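Alpha-L-rhamnosidase (Aspergillus terreus, PDB 6GSZ) probably hydrolyses terminal non-reducing alpha-L-rhamnose residues of alpha-L-rhamnosides, and binds calcium. Local coordinates at residues E444-S449 / N482-T487. Sequence-based numbering, arbitrary orientation.
Sequences ENILWS and NFIYDT. With CA (calcium ion), chain K.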
ATOM      1  N   GLU A 444      -5.469  15.582  -1.942  1.00 13.27           N
ATOM      2  CA  GLU A 444      -4.056  15.494  -2.300  0.50 12.66           C
ATOM      3  C   GLU A 444      -3.238  14.986  -1.094  1.00 12.34           C
ATOM      4  O   GLU A 444      -2.318  14.143  -1.246  1.00 13.72           O
ATOM      5  CB  GLU A 444      -3.619  16.845  -2.864  0.50 13.03           C
ATOM      6  CG  GLU A 444      -2.195  16.839  -3.351  0.50 15.24           C
ATOM      7  CD  GLU A 444      -1.758  18.026  -4.210  0.50 19.88           C
ATOM      8  OE1 GLU A 444      -2.576  18.910  -4.490  0.50 26.80           O
ATOM      9  OE2 GLU A 444      -0.584  18.042  -4.594  0.50 29.78           O
ATOM     10  N   ASN A 445      -3.580  15.472   0.096  1.00 12.22           N
ATOM     11  CA  ASN A 445      -2.863  15.083   1.311  1.00 12.66           C
ATOM     12  C   ASN A 445      -3.086  13.603   1.639  1.00 12.67           C
ATOM     13  O   ASN A 445      -2.138  12.922   2.080  1.00 13.15           O
ATOM     14  CB  ASN A 445      -3.265  15.925   2.522  1.00 12.92           C
ATOM     15  CG  ASN A 445      -2.814  17.368   2.413  1.00 12.80           C
ATOM     16  OD1 ASN A 445      -2.183  17.783   1.418  1.00 13.44           O
ATOM     17  ND2 ASN A 445      -3.180  18.148   3.426  1.00 13.97           N
ATOM     18  N   ILE A 446      -4.301  13.102   1.394  1.00 12.13           N
ATOM     19  CA  ILE A 446      -4.604  11.689   1.577  1.00 11.38           C
ATOM     20  C   ILE A 446      -3.798  10.834   0.602  1.00 11.41           C
ATOM     21  O   ILE A 446      -3.158   9.809   0.955  1.00 12.21           O
ATOM     22  CB  ILE A 446      -6.113  11.426   1.412  1.00 12.65           C
ATOM     23  CG1 ILE A 446      -6.880  12.148   2.523  1.00 11.95           C
ATOM     24  CG2 ILE A 446      -6.417   9.939   1.384  1.00 13.13           C
ATOM     25  CD1 ILE A 446      -8.398  12.174   2.320  1.00 12.42           C
ATOM     26  N   LEU A 447      -3.758  11.291  -0.628  1.00 12.19           N
ATOM     27  CA  LEU A 447      -2.951  10.639  -1.676  1.00 11.47           C
ATOM     28  C   LEU A 447      -1.474  10.541  -1.231  1.00 11.95           C
ATOM     29  O   LEU A 447      -0.847   9.456  -1.370  1.00 12.02           O
ATOM     30  CB  LEU A 447      -3.090  11.463  -2.958  1.00 11.56           C
ATOM     31  CG  LEU A 447      -2.158  11.138  -4.117  1.00 12.43           C
ATOM     32  CD1 LEU A 447      -2.388   9.758  -4.671  1.00 12.39           C
ATOM     33  CD2 LEU A 447      -2.254  12.206  -5.196  1.00 13.29           C
ATOM     34  N   TRP A 448      -0.931  11.650  -0.736  1.00 11.00           N
ATOM     35  CA  TRP A 448       0.441  11.630  -0.293  1.00 11.00           C
ATOM     36  C   TRP A 448       0.654  10.751   0.949  1.00 11.55           C
ATOM     37  O   TRP A 448       1.756  10.154   1.069  1.00 12.11           O
ATOM     38  CB  TRP A 448       0.960  13.058  -0.071  1.00 12.41           C
ATOM     39  CG  TRP A 448       1.366  13.717  -1.349  1.00 14.17           C
ATOM     40  CD1 TRP A 448       0.670  14.656  -2.057  1.00 15.08           C
ATOM     41  CD2 TRP A 448       2.616  13.556  -2.057  1.00 13.42           C
ATOM     42  NE1 TRP A 448       1.371  15.038  -3.162  1.00 14.90           N
ATOM     43  CE2 TRP A 448       2.606  14.450  -3.146  1.00 14.23           C
ATOM     44  CE3 TRP A 448       3.789  12.821  -1.825  1.00 14.20           C
ATOM     45  CZ2 TRP A 448       3.651  14.540  -4.067  1.00 15.38           C
ATOM     46  CZ3 TRP A 448       4.844  12.942  -2.697  1.00 16.32           C
ATOM     47  CH2 TRP A 448       4.774  13.780  -3.811  1.00 15.91           C
ATOM     48  N   SER A 449      -0.304  10.702   1.886  1.00 10.96           N
ATOM     49  CA  SER A 449      -0.179   9.792   3.012  1.00 10.56           C
ATOM     50  C   SER A 449      -0.223   8.321   2.560  1.00 11.14           C
ATOM     51  O   SER A 449       0.445   7.437   3.148  1.00 12.32           O
ATOM     52  CB  SER A 449      -1.136  10.087   4.131  1.00 12.80           C
ATOM     53  OG  SER A 449      -0.726  11.228   4.854  1.00 14.62           O
ATOM     54  N   ASN A 482      -8.061   1.424  -1.924  1.00  9.24           N
ATOM     55  CA  ASN A 482      -8.308   0.603  -3.058  1.00  9.66           C
ATOM     56  C   ASN A 482      -8.981   1.370  -4.220  1.00 11.12           C
ATOM     57  O   ASN A 482      -9.043   0.851  -5.351  1.00 11.69           O
ATOM     58  CB  ASN A 482      -9.249  -0.555  -2.708  1.00 10.05           C
ATOM     59  CG  ASN A 482      -8.737  -1.529  -1.677  1.00  9.30           C
ATOM     60  OD1 ASN A 482      -7.549  -1.450  -1.270  1.00 10.08           O
ATOM     61  ND2 ASN A 482      -9.533  -2.541  -1.328  1.00 10.12           N
ATOM     62  N   PHE A 483      -9.457   2.582  -3.937  1.00  9.94           N
ATOM     63  CA  PHE A 483      -9.942   3.462  -4.970  1.00 10.41           C
ATOM     64  C   PHE A 483      -8.781   4.266  -5.577  1.00 10.00           C
ATOM     65  O   PHE A 483      -8.709   4.502  -6.806  1.00 10.89           O
ATOM     66  CB  PHE A 483     -10.979   4.414  -4.368  1.00 10.85           C
ATOM     67  CG  PHE A 483     -11.667   5.332  -5.344  1.00 11.35           C
ATOM     68  CD1 PHE A 483     -11.118   6.550  -5.699  1.00 13.20           C
ATOM     69  CD2 PHE A 483     -12.913   5.004  -5.873  1.00 12.95           C
ATOM     70  CE1 PHE A 483     -11.779   7.420  -6.567  1.00 13.90           C
ATOM     71  CE2 PHE A 483     -13.601   5.896  -6.696  1.00 15.52           C
ATOM     72  CZ  PHE A 483     -13.026   7.096  -7.053  1.00 13.23           C
ATOM     73  N   ILE A 484      -7.852   4.723  -4.724  1.00 10.24           N
ATOM     74  CA  ILE A 484      -6.792   5.631  -5.218  1.00 10.05           C
ATOM     75  C   ILE A 484      -5.764   4.893  -6.088  1.00  9.91           C
ATOM     76  O   ILE A 484      -5.341   5.428  -7.107  1.00 10.35           O
ATOM     77  CB  ILE A 484      -6.136   6.386  -4.052  1.00 11.03           C
ATOM     78  CG1 ILE A 484      -7.180   7.178  -3.250  1.00 12.63           C
ATOM     79  CG2 ILE A 484      -4.999   7.270  -4.541  1.00 11.31           C
ATOM     80  CD1 ILE A 484      -6.611   7.900  -2.082  1.00 12.92           C
ATOM     81  N   TYR A 485      -5.389   3.674  -5.654  1.00 10.36           N
ATOM     82  CA  TYR A 485      -4.434   2.861  -6.395  1.00 10.15           C
ATOM     83  C   TYR A 485      -4.947   1.427  -6.473  1.00 10.90           C
ATOM     84  O   TYR A 485      -5.730   0.997  -5.634  1.00 10.82           O
ATOM     85  CB  TYR A 485      -3.075   2.814  -5.684  1.00 10.41           C
ATOM     86  CG  TYR A 485      -2.164   4.020  -5.831  1.00 10.57           C
ATOM     87  CD1 TYR A 485      -1.308   4.130  -6.922  1.00 10.98           C
ATOM     88  CD2 TYR A 485      -2.158   5.056  -4.908  1.00 11.21           C
ATOM     89  CE1 TYR A 485      -0.459   5.222  -7.068  1.00 11.07           C
ATOM     90  CE2 TYR A 485      -1.319   6.147  -5.047  1.00 11.32           C
ATOM     91  CZ  TYR A 485      -0.472   6.240  -6.139  1.00 11.59           C
ATOM     92  OH  TYR A 485       0.373   7.321  -6.296  1.00 14.36           O
ATOM     93  N   ASP A 486      -4.467   0.685  -7.477  1.00 10.17           N
ATOM     94  CA  ASP A 486      -4.712  -0.738  -7.596  1.00 10.97           C
ATOM     95  C   ASP A 486      -3.805  -1.474  -6.595  1.00 10.18           C
ATOM     96  O   ASP A 486      -2.612  -1.711  -6.837  1.00 10.66           O
ATOM     97  CB  ASP A 486      -4.516  -1.214  -9.026  1.00 12.41           C
ATOM     98  CG  ASP A 486      -4.854  -2.684  -9.227  1.00 13.93           C
ATOM     99  OD1 ASP A 486      -4.850  -3.458  -8.236  1.00 13.56           O
ATOM    100  OD2 ASP A 486      -5.253  -3.009 -10.388  1.00 18.54           O
ATOM    101  N   THR A 487      -4.390  -1.739  -5.419  1.00  9.64           N
ATOM    102  CA  THR A 487      -3.701  -2.353  -4.297  1.00  9.13           C
ATOM    103  C   THR A 487      -3.818  -3.871  -4.256  1.00  9.94           C
ATOM    104  O   THR A 487      -3.353  -4.480  -3.287  1.00  9.82           O
ATOM    105  CB  THR A 487      -4.346  -1.857  -3.009  1.00  9.42           C
ATOM    106  OG1 THR A 487      -5.728  -2.157  -3.151  1.00  9.63           O
ATOM    107  CG2 THR A 487      -4.185  -0.357  -2.824  1.00 10.87           C
TER
HETATM  108 CA    CA K 929      -6.173  -4.527 -11.801  0.70 20.72          CA
HETATM  109  O   HOH W   1      -5.773  -5.687  -9.915  1.00 20.31           O
HETATM  110  O   HOH W   2      -8.024  -2.907 -11.495  1.00 24.81           O
HETATM  111  O   HOH W   3      -6.808  -3.890 -14.043  1.00 28.44           O
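Ile446 and Leu447 of helix 437-453 meet Ile484 and Tyr485, an apolar contact between that helix and the C-terminal end of helix 471-484 with the residue that follows it, in the six-hairpin glycosidase domain, the alpha/alpha-barrel type of fold in this family. All four residues are buried, and no hydrogen bond crosses between 444-449 and 482-487. Ile446 contributes its CG2 branch, which meets Ile484 CD1 at 4.0 Å, the two side chains crossing at about a right angle; Phe477 and Thr480 of helix 471-484 extend this patch. Leu447 touches both partners: with CG anti to the backbone N (chi1 169°), its CD1 methyl lies 3.6 Å from Ile484 CG2 and 3.8 Å from Tyr485 CE2. Ile484 thus splits its branches, CD1 serving Ile446 and CG2 serving Leu447, while Arg428 touches both Leu447 and Ile484. CD1 of Leu447 approaches the Tyr485 ring obliquely, and the phenol hydroxyl beyond is hydrogen-bonded to Arg451 NE, about one turn after Leu447 on helix 437-453, so the ring is tied to that helix by polar and apolar contacts alike. Tyr485 also leaves helical geometry, turning the chain toward helix 488-503. Asp486, next in the chain, caps Ala488 N with OD1 at the start of that helix. A calcium ion is bound by Asp486 OD2 at 2.3 Å, three waters and three atoms from elsewhere in the structure; water 1 lies 2.2 Å from the calcium ion.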